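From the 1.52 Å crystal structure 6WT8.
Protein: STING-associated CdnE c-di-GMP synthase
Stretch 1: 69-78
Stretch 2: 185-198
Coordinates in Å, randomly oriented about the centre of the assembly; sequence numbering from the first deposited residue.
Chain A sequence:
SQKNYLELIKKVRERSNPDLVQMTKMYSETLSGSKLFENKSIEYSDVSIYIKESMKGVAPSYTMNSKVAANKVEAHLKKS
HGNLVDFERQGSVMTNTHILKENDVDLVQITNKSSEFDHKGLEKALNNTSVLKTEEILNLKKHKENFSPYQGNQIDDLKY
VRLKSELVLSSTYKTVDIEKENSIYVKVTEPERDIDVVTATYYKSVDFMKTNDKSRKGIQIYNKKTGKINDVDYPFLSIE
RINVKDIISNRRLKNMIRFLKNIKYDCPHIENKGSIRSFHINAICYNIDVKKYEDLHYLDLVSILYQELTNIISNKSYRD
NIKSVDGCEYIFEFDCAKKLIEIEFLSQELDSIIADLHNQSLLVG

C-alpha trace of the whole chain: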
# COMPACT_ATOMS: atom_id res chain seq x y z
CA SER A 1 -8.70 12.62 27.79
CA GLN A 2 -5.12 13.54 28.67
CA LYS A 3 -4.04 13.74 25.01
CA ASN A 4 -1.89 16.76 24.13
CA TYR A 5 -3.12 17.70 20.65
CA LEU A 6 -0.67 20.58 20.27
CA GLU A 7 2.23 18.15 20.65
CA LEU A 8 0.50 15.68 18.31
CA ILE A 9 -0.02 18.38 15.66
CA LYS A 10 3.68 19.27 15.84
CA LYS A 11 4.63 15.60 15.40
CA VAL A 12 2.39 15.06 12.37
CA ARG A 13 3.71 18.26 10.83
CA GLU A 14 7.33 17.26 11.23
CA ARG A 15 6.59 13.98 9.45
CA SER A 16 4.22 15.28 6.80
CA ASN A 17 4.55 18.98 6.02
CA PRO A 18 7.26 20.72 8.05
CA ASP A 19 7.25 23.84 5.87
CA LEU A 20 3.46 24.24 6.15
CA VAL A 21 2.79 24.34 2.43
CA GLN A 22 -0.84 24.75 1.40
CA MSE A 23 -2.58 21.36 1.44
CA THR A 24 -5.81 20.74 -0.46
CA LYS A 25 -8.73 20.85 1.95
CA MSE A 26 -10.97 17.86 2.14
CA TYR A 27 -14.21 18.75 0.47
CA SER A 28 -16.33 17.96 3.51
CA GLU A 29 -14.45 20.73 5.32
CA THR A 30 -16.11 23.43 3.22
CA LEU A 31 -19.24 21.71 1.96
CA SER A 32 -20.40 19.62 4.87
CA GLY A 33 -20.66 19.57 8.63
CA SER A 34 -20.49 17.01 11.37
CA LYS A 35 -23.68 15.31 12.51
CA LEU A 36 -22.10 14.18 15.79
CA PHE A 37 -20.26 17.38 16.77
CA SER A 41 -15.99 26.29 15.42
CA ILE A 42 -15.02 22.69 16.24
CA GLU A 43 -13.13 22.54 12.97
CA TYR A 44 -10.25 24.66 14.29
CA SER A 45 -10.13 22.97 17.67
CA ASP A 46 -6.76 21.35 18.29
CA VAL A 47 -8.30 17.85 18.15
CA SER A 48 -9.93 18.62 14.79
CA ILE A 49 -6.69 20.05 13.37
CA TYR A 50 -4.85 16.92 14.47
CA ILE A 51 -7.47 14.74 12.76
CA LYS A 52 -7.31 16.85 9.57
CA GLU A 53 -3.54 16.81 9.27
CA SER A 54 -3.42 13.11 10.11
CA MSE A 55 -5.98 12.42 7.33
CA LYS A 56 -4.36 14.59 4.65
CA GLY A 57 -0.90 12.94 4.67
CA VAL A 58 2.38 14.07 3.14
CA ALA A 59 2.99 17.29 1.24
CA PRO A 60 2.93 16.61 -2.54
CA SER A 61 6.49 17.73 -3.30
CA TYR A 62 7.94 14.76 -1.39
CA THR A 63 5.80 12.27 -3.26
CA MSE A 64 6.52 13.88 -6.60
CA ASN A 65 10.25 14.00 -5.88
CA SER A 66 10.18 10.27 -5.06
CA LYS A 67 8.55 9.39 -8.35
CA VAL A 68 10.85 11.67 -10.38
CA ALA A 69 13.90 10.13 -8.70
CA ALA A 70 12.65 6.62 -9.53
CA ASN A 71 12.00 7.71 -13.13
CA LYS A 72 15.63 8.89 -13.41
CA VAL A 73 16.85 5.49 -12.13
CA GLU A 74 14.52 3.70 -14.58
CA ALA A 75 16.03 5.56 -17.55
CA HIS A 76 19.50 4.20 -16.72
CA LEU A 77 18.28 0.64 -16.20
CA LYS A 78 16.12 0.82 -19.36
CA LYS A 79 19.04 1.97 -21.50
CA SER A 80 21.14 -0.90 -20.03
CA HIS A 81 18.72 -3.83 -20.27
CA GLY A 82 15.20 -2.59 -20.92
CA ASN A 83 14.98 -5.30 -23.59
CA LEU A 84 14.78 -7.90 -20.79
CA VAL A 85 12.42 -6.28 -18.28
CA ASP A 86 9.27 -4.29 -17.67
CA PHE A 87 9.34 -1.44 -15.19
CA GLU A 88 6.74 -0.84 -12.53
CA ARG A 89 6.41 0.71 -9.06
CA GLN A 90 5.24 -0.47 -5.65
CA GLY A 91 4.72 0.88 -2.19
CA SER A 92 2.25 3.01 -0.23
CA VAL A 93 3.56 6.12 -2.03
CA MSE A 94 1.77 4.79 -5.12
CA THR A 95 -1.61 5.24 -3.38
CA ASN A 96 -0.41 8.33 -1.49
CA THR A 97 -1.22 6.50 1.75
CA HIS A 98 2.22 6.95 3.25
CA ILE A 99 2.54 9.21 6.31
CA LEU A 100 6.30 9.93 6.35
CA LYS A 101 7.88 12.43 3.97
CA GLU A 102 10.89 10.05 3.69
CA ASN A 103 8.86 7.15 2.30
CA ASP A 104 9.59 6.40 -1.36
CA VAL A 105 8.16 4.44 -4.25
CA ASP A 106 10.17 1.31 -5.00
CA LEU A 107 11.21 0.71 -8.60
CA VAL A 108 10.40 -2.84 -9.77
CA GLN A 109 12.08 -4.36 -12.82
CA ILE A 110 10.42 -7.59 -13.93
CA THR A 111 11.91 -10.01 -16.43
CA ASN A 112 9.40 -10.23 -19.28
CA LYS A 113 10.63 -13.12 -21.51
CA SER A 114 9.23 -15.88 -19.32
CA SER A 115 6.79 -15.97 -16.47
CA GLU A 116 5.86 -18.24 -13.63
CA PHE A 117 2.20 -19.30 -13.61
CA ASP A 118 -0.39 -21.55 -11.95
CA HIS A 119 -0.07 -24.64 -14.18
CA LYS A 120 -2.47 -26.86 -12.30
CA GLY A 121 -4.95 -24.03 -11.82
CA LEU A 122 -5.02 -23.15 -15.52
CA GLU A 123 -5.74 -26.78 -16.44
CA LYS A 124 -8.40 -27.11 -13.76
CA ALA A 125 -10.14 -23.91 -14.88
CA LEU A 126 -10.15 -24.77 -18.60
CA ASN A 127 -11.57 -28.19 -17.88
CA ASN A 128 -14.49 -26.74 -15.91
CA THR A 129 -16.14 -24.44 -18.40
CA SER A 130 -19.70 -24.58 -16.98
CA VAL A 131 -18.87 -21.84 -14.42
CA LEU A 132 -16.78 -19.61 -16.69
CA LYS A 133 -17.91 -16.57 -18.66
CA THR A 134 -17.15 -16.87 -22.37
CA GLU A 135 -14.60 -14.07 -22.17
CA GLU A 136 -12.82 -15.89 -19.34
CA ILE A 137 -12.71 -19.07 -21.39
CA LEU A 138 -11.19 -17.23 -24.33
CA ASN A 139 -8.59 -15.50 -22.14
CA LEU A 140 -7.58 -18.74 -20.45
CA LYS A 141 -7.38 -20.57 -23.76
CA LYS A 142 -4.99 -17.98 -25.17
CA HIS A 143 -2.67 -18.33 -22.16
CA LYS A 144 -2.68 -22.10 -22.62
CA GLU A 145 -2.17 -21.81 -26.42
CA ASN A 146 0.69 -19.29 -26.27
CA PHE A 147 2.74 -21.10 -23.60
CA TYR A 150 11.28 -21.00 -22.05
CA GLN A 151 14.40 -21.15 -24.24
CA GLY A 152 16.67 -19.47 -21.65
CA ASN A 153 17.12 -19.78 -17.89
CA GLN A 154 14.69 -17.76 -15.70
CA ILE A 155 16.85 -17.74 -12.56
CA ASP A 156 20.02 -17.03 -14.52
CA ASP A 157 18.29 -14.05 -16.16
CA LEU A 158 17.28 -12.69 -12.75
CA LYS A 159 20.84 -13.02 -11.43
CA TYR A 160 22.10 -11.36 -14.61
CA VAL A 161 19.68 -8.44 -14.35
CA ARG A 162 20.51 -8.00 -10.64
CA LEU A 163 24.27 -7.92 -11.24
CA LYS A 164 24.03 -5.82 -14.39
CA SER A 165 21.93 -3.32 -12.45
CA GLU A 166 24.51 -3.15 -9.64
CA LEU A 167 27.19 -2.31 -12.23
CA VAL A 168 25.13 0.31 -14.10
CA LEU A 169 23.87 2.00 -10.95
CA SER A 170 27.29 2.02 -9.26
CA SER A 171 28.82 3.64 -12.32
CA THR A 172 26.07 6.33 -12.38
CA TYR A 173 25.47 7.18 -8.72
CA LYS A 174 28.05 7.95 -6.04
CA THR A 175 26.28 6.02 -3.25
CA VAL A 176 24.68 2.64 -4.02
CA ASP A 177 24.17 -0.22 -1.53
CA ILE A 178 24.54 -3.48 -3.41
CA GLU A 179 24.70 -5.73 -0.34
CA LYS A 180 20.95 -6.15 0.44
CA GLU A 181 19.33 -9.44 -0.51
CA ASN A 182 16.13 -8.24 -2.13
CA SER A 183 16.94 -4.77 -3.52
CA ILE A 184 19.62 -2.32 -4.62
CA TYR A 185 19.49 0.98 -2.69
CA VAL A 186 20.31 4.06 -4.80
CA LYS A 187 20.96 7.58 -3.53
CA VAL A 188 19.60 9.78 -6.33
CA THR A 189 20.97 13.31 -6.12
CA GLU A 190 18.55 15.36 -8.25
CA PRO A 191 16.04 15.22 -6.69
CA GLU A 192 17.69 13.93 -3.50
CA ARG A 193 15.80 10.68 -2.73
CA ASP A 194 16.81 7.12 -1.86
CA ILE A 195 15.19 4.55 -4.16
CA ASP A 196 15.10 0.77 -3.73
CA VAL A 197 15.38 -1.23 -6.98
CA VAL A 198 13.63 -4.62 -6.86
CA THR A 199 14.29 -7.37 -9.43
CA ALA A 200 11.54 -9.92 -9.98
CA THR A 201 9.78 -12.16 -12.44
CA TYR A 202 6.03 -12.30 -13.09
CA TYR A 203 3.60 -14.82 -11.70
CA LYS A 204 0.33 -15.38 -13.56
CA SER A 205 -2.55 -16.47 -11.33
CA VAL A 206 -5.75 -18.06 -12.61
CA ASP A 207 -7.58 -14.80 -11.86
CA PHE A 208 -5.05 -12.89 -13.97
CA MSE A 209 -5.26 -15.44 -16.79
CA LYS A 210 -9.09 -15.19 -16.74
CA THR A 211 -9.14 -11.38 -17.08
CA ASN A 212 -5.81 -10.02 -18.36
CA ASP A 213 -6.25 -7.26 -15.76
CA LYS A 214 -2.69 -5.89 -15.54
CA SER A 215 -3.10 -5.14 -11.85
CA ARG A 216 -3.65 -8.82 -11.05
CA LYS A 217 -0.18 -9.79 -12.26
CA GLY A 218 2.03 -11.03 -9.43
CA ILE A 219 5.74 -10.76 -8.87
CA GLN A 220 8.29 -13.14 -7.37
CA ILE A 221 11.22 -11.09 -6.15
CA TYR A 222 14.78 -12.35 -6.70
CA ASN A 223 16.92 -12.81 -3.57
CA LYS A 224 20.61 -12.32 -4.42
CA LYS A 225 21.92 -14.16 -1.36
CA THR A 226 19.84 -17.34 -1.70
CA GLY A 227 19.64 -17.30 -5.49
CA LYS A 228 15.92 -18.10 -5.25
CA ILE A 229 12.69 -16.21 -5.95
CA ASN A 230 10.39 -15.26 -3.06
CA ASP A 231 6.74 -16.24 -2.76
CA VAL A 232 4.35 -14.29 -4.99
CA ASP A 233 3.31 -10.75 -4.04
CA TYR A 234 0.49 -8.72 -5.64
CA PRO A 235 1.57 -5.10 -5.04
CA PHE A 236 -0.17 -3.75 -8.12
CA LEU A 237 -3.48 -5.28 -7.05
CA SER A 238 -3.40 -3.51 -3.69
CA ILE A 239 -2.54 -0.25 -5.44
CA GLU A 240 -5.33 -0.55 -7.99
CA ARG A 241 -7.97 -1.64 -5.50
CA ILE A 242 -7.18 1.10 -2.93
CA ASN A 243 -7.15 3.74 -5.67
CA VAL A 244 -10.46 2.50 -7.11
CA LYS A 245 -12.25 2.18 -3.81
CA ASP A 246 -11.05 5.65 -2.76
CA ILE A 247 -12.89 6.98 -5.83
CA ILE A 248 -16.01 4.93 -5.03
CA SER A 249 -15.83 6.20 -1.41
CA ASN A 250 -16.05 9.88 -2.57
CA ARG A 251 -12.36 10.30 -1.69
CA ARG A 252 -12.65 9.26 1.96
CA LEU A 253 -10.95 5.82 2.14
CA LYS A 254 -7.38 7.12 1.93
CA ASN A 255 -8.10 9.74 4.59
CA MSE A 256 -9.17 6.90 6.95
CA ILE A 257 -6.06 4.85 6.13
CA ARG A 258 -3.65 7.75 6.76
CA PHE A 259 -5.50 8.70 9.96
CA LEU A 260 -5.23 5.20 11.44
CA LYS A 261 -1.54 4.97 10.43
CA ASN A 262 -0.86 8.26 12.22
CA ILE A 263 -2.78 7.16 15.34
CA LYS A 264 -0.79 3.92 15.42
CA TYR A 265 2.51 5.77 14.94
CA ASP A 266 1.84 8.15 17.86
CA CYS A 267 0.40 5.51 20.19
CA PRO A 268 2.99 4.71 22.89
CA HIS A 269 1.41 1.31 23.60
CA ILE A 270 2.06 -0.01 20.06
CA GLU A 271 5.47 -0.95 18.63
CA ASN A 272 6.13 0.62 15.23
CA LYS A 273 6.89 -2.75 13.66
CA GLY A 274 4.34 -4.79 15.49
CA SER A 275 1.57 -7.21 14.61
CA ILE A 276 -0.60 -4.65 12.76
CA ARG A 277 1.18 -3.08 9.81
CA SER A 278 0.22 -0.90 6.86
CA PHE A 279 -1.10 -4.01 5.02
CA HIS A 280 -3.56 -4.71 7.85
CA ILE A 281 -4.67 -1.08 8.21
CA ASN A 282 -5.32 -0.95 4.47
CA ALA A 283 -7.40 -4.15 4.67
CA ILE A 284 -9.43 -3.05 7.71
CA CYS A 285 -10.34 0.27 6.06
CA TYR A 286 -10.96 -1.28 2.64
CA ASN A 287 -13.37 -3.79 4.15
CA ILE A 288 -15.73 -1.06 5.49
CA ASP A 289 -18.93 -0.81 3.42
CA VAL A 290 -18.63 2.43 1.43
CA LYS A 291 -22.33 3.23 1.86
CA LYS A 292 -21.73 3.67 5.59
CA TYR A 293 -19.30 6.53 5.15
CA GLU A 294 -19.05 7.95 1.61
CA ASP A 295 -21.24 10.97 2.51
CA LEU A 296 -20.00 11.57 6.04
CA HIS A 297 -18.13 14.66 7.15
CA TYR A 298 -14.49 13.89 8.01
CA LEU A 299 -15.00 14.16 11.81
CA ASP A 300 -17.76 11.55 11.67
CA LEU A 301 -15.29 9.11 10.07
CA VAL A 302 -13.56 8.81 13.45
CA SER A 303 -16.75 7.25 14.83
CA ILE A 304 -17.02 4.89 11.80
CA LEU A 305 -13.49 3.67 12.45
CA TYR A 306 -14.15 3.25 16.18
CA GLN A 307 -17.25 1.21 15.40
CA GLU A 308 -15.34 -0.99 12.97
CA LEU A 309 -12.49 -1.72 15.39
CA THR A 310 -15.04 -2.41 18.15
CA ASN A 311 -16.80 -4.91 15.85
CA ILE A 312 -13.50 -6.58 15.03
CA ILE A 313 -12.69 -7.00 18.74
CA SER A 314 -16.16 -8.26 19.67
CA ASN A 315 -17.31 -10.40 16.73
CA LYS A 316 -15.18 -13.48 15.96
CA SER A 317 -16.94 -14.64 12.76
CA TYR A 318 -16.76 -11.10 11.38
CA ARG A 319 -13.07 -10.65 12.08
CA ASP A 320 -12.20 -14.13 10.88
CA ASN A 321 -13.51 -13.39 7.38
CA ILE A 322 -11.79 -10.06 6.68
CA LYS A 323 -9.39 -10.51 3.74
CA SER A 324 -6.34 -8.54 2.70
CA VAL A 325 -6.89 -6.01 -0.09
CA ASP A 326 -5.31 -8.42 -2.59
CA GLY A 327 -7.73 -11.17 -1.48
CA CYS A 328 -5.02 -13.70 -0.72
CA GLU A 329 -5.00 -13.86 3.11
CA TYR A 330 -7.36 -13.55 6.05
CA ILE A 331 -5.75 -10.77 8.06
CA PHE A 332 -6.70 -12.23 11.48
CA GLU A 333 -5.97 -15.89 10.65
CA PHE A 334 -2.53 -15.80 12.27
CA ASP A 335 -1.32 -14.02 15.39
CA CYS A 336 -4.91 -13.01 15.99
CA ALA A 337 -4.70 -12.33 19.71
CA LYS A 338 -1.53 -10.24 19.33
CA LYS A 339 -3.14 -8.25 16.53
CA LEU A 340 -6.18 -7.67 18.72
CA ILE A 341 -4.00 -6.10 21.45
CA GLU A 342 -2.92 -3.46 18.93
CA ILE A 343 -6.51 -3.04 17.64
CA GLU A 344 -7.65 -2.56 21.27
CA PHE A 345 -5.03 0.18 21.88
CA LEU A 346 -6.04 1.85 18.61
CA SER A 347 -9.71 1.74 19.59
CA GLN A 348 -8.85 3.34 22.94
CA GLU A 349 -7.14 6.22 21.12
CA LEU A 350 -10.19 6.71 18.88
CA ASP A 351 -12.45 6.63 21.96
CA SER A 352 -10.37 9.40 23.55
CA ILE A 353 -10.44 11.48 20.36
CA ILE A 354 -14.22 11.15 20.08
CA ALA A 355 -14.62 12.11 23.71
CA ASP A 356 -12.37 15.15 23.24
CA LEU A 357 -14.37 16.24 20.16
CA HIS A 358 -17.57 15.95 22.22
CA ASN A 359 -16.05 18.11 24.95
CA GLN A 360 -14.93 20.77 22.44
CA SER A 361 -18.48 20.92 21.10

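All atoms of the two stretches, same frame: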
# COMPACT_ATOMS: atom_id res chain seq x y z
N ALA A 69 12.64 10.82 -8.94
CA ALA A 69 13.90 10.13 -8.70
C ALA A 69 13.86 8.70 -9.25
O ALA A 69 14.80 8.24 -9.90
CB ALA A 69 14.25 10.10 -7.21
N ALA A 70 12.76 7.99 -9.00
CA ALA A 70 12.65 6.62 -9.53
C ALA A 70 12.60 6.61 -11.06
O ALA A 70 13.19 5.72 -11.70
CB ALA A 70 11.41 5.94 -8.95
N ASN A 71 11.97 7.63 -11.66
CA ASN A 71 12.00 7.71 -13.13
C ASN A 71 13.42 7.89 -13.67
O ASN A 71 13.78 7.34 -14.73
CB ASN A 71 11.14 8.88 -13.64
CG ASN A 71 9.64 8.63 -13.48
OD1 ASN A 71 9.19 7.51 -13.27
ND2 ASN A 71 8.84 9.70 -13.60
N LYS A 72 14.24 8.70 -12.99
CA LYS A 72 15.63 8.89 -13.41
C LYS A 72 16.40 7.57 -13.33
O LYS A 72 17.16 7.23 -14.25
CB LYS A 72 16.33 9.96 -12.58
CG LYS A 72 15.70 11.30 -12.85
CD LYS A 72 16.48 12.41 -12.23
CE LYS A 72 15.87 13.76 -12.66
NZ LYS A 72 16.76 14.92 -12.25
N VAL A 73 16.21 6.82 -12.23
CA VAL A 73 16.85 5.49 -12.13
C VAL A 73 16.38 4.58 -13.27
O VAL A 73 17.20 3.86 -13.89
CB VAL A 73 16.53 4.87 -10.76
CG1 VAL A 73 17.13 3.48 -10.63
CG2 VAL A 73 17.13 5.74 -9.66
N GLU A 74 15.06 4.54 -13.51
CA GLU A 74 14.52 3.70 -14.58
C GLU A 74 15.19 3.99 -15.91
O GLU A 74 15.50 3.05 -16.66
CB GLU A 74 13.00 3.93 -14.70
CG GLU A 74 12.44 3.08 -15.84
CD GLU A 74 10.93 3.19 -16.02
OE1 GLU A 74 10.18 3.18 -15.03
OE2 GLU A 74 10.48 3.24 -17.20
N ALA A 75 15.44 5.26 -16.24
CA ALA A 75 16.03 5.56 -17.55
C ALA A 75 17.39 4.89 -17.71
O ALA A 75 17.72 4.35 -18.77
CB ALA A 75 16.18 7.07 -17.74
N HIS A 76 18.20 4.88 -16.64
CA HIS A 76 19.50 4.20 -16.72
C HIS A 76 19.34 2.69 -16.89
O HIS A 76 20.03 2.05 -17.70
CB HIS A 76 20.31 4.50 -15.46
CG HIS A 76 20.76 5.92 -15.37
ND1 HIS A 76 21.72 6.44 -16.21
CD2 HIS A 76 20.36 6.93 -14.56
CE1 HIS A 76 21.89 7.73 -15.94
NE2 HIS A 76 21.06 8.06 -14.96
N LEU A 77 18.45 2.07 -16.10
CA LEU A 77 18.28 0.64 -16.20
C LEU A 77 17.65 0.27 -17.53
O LEU A 77 17.97 -0.78 -18.09
CB LEU A 77 17.38 0.17 -15.05
CG LEU A 77 17.87 0.46 -13.65
CD1 LEU A 77 16.80 0.03 -12.67
CD2 LEU A 77 19.10 -0.46 -13.40
N LYS A 78 16.78 1.12 -18.08
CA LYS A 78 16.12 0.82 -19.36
C LYS A 78 17.11 0.91 -20.51
O LYS A 78 17.12 0.05 -21.38
CB LYS A 78 14.95 1.78 -19.59
CG LYS A 78 14.23 1.51 -20.87
CD LYS A 78 12.97 2.41 -21.02
CE LYS A 78 11.86 1.87 -20.23
NZ LYS A 78 10.54 2.44 -20.80
N TYR A 185 19.92 -0.30 -3.25
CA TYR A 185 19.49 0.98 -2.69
C TYR A 185 20.31 2.10 -3.33
O TYR A 185 21.54 2.10 -3.22
CB TYR A 185 19.67 1.00 -1.17
CG TYR A 185 18.75 1.94 -0.40
CD1 TYR A 185 17.43 2.15 -0.81
CD2 TYR A 185 19.19 2.59 0.74
CE1 TYR A 185 16.56 2.99 -0.09
CE2 TYR A 185 18.35 3.43 1.47
CZ TYR A 185 17.04 3.63 1.06
OH TYR A 185 16.19 4.46 1.78
N VAL A 186 19.65 3.02 -4.02
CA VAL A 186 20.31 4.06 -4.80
C VAL A 186 20.07 5.41 -4.17
O VAL A 186 18.92 5.78 -3.94
CB VAL A 186 19.79 4.07 -6.24
CG1 VAL A 186 20.54 5.12 -7.04
CG2 VAL A 186 19.94 2.67 -6.83
N LYS A 187 21.13 6.19 -3.97
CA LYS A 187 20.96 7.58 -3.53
C LYS A 187 20.94 8.44 -4.78
O LYS A 187 21.99 8.73 -5.38
CB LYS A 187 22.07 7.97 -2.57
CG LYS A 187 21.93 7.26 -1.23
CD LYS A 187 22.86 7.88 -0.19
CE LYS A 187 22.45 9.30 0.15
NZ LYS A 187 21.22 9.28 0.99
N VAL A 188 19.73 8.86 -5.20
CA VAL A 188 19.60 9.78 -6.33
C VAL A 188 19.90 11.19 -5.83
O VAL A 188 19.52 11.55 -4.72
CB VAL A 188 18.20 9.64 -6.93
CG1 VAL A 188 18.00 10.52 -8.18
CG2 VAL A 188 17.89 8.17 -7.26
N THR A 189 20.58 12.01 -6.64
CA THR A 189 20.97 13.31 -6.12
C THR A 189 20.12 14.46 -6.61
O THR A 189 20.08 15.49 -5.93
CB THR A 189 22.43 13.65 -6.45
OG1 THR A 189 22.62 13.58 -7.87
CG2 THR A 189 23.36 12.70 -5.70
N GLU A 190 19.45 14.32 -7.75
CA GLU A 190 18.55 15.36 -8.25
C GLU A 190 17.30 14.67 -8.79
O GLU A 190 17.32 14.07 -9.88
CB GLU A 190 19.20 16.23 -9.32
CG GLU A 190 19.95 17.40 -8.73
CD GLU A 190 21.09 17.87 -9.62
OE1 GLU A 190 22.21 18.07 -9.09
OE2 GLU A 190 20.87 18.04 -10.85
N PRO A 191 16.20 14.68 -8.04
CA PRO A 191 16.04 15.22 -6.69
C PRO A 191 16.64 14.26 -5.68
O PRO A 191 16.82 13.10 -6.02
CB PRO A 191 14.53 15.33 -6.54
CG PRO A 191 13.97 14.27 -7.43
CD PRO A 191 14.95 14.14 -8.60
N GLU A 192 17.00 14.74 -4.50
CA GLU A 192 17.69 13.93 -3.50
C GLU A 192 16.70 12.99 -2.82
O GLU A 192 15.99 13.39 -1.88
CB GLU A 192 18.37 14.83 -2.48
CG GLU A 192 19.28 14.10 -1.53
CD GLU A 192 20.14 15.06 -0.72
OE1 GLU A 192 20.99 14.58 0.06
OE2 GLU A 192 19.96 16.29 -0.87
N ARG A 193 16.67 11.73 -3.28
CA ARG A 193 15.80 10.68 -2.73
C ARG A 193 16.53 9.37 -2.80
O ARG A 193 17.34 9.16 -3.70
CB ARG A 193 14.48 10.50 -3.50
CG ARG A 193 13.61 11.78 -3.63
CD ARG A 193 13.02 12.28 -2.30
NE ARG A 193 12.06 11.33 -1.72
CZ ARG A 193 11.30 11.57 -0.65
NH1 ARG A 193 11.25 12.76 -0.10
NH2 ARG A 193 10.57 10.57 -0.18
N ASP A 194 16.21 8.45 -1.86
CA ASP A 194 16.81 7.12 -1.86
C ASP A 194 15.79 6.12 -2.39
O ASP A 194 14.70 5.98 -1.84
CB ASP A 194 17.28 6.71 -0.47
CG ASP A 194 18.24 7.72 0.13
OD1 ASP A 194 19.09 8.25 -0.59
OD2 ASP A 194 18.09 8.02 1.33
N ILE A 195 16.13 5.43 -3.48
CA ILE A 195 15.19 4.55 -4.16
C ILE A 195 15.67 3.11 -4.09
O ILE A 195 16.82 2.83 -4.45
CB ILE A 195 15.02 4.97 -5.62
CG1 ILE A 195 14.55 6.43 -5.73
CG2 ILE A 195 14.10 4.04 -6.38
CD1 ILE A 195 13.19 6.73 -5.07
N ASP A 196 14.80 2.20 -3.65
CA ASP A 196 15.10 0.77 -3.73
C ASP A 196 14.70 0.22 -5.09
O ASP A 196 13.62 0.51 -5.59
CB ASP A 196 14.36 -0.02 -2.65
CG ASP A 196 15.08 -0.07 -1.33
OD1 ASP A 196 16.22 -0.63 -1.23
OD2 ASP A 196 14.50 0.48 -0.37
N VAL A 197 15.59 -0.59 -5.69
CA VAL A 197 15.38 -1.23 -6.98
C VAL A 197 15.21 -2.72 -6.74
O VAL A 197 16.13 -3.38 -6.25
CB VAL A 197 16.59 -0.97 -7.91
CG1 VAL A 197 16.50 -1.77 -9.16
CG2 VAL A 197 16.69 0.54 -8.22
N VAL A 198 14.02 -3.23 -7.07
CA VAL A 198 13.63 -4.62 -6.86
C VAL A 198 13.66 -5.32 -8.21
O VAL A 198 13.20 -4.76 -9.20
CB VAL A 198 12.21 -4.63 -6.25
CG1 VAL A 198 11.72 -6.02 -5.98
CG2 VAL A 198 12.25 -3.80 -4.95

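Residues 69-78 form part of a helix that lies across a β-hairpin made by residues 185-198, whose strands turn around Glu190 and Pro191. The contact buries 444 Å² and is mostly apolar, with a single hydrogen bond at its margin. The helix offers Ala69, Val73 and Leu77, which recur every four residues and so fall along one side. The hairpin answers with Val186 and Val188 from the first strand and Ile195 and Val197 from the second, alternate residues whose CA-to-CB bonds point toward the helix.

Ala69 is the residue most covered by the contact, with 78 Å² hidden by the hairpin. Its CB lies 3.7 Å from Arg193 CB, 3.9 Å from Val188 CG1 and 4.0 Å from Ile195 CG1, so a lone methyl group already meets three neighbours. Pro191, which follows a cis peptide bond, adds its ring, with CG 4.2 Å from Ala69 CB. The backbones come near where the helix carries only methyl groups: Ala69 CA is 5.9 Å from Pro191 CA, and Ala70 CA is 6.3 Å from Ile195 CA. Ile195, with chi1 and chi2 both m, places CG1 4.0 Å from Ala69 CB and CG2 4.2 Å from Ala70 CB, so the side chain packs against both alanines, its CG1 branch reaching each of them.

One turn on, Val73 has chi1 at 178° (t) and spreads its two methyls between the strands. CG2 packs 3.5 Å from Val188 CG2 and, more loosely, 4.3 Å from Val186 CG1; CG1 approaches Val197 CG2 at 3.8 Å. A β-branched residue suits this place because its fork begins at CB and can reach both strands without a long chain. The valines it meets are also t. Leu77, in the mt rotamer, extends CD1 to 4.0 Å from Val197 CG1, its extra carbon carrying the methyls farther from the helix backbone.

At the exposed margin, Lys72 starts with chi1 m and then runs fully extended, chi2 to chi4 all t. This reach brings NZ to the turn, where it donates a hydrogen bond to Glu190 O at 2.6 Å. The acceptor is a backbone carbonyl; the carboxylate of Glu190 leads away, so the bond is not a salt bridge.

Arg193 shows how a polar residue can serve an apolar contact: its CB faces Ala69, but chi1 to chi3 are all m and the chain turns its end away, where the guanidinium is hydrogen-bonded elsewhere in the structure. On the hairpin's other face, Lys187 and Asp194 point away from the helix and form a salt bridge, with Lys187 NZ 2.8 Å from Asp194 OD1.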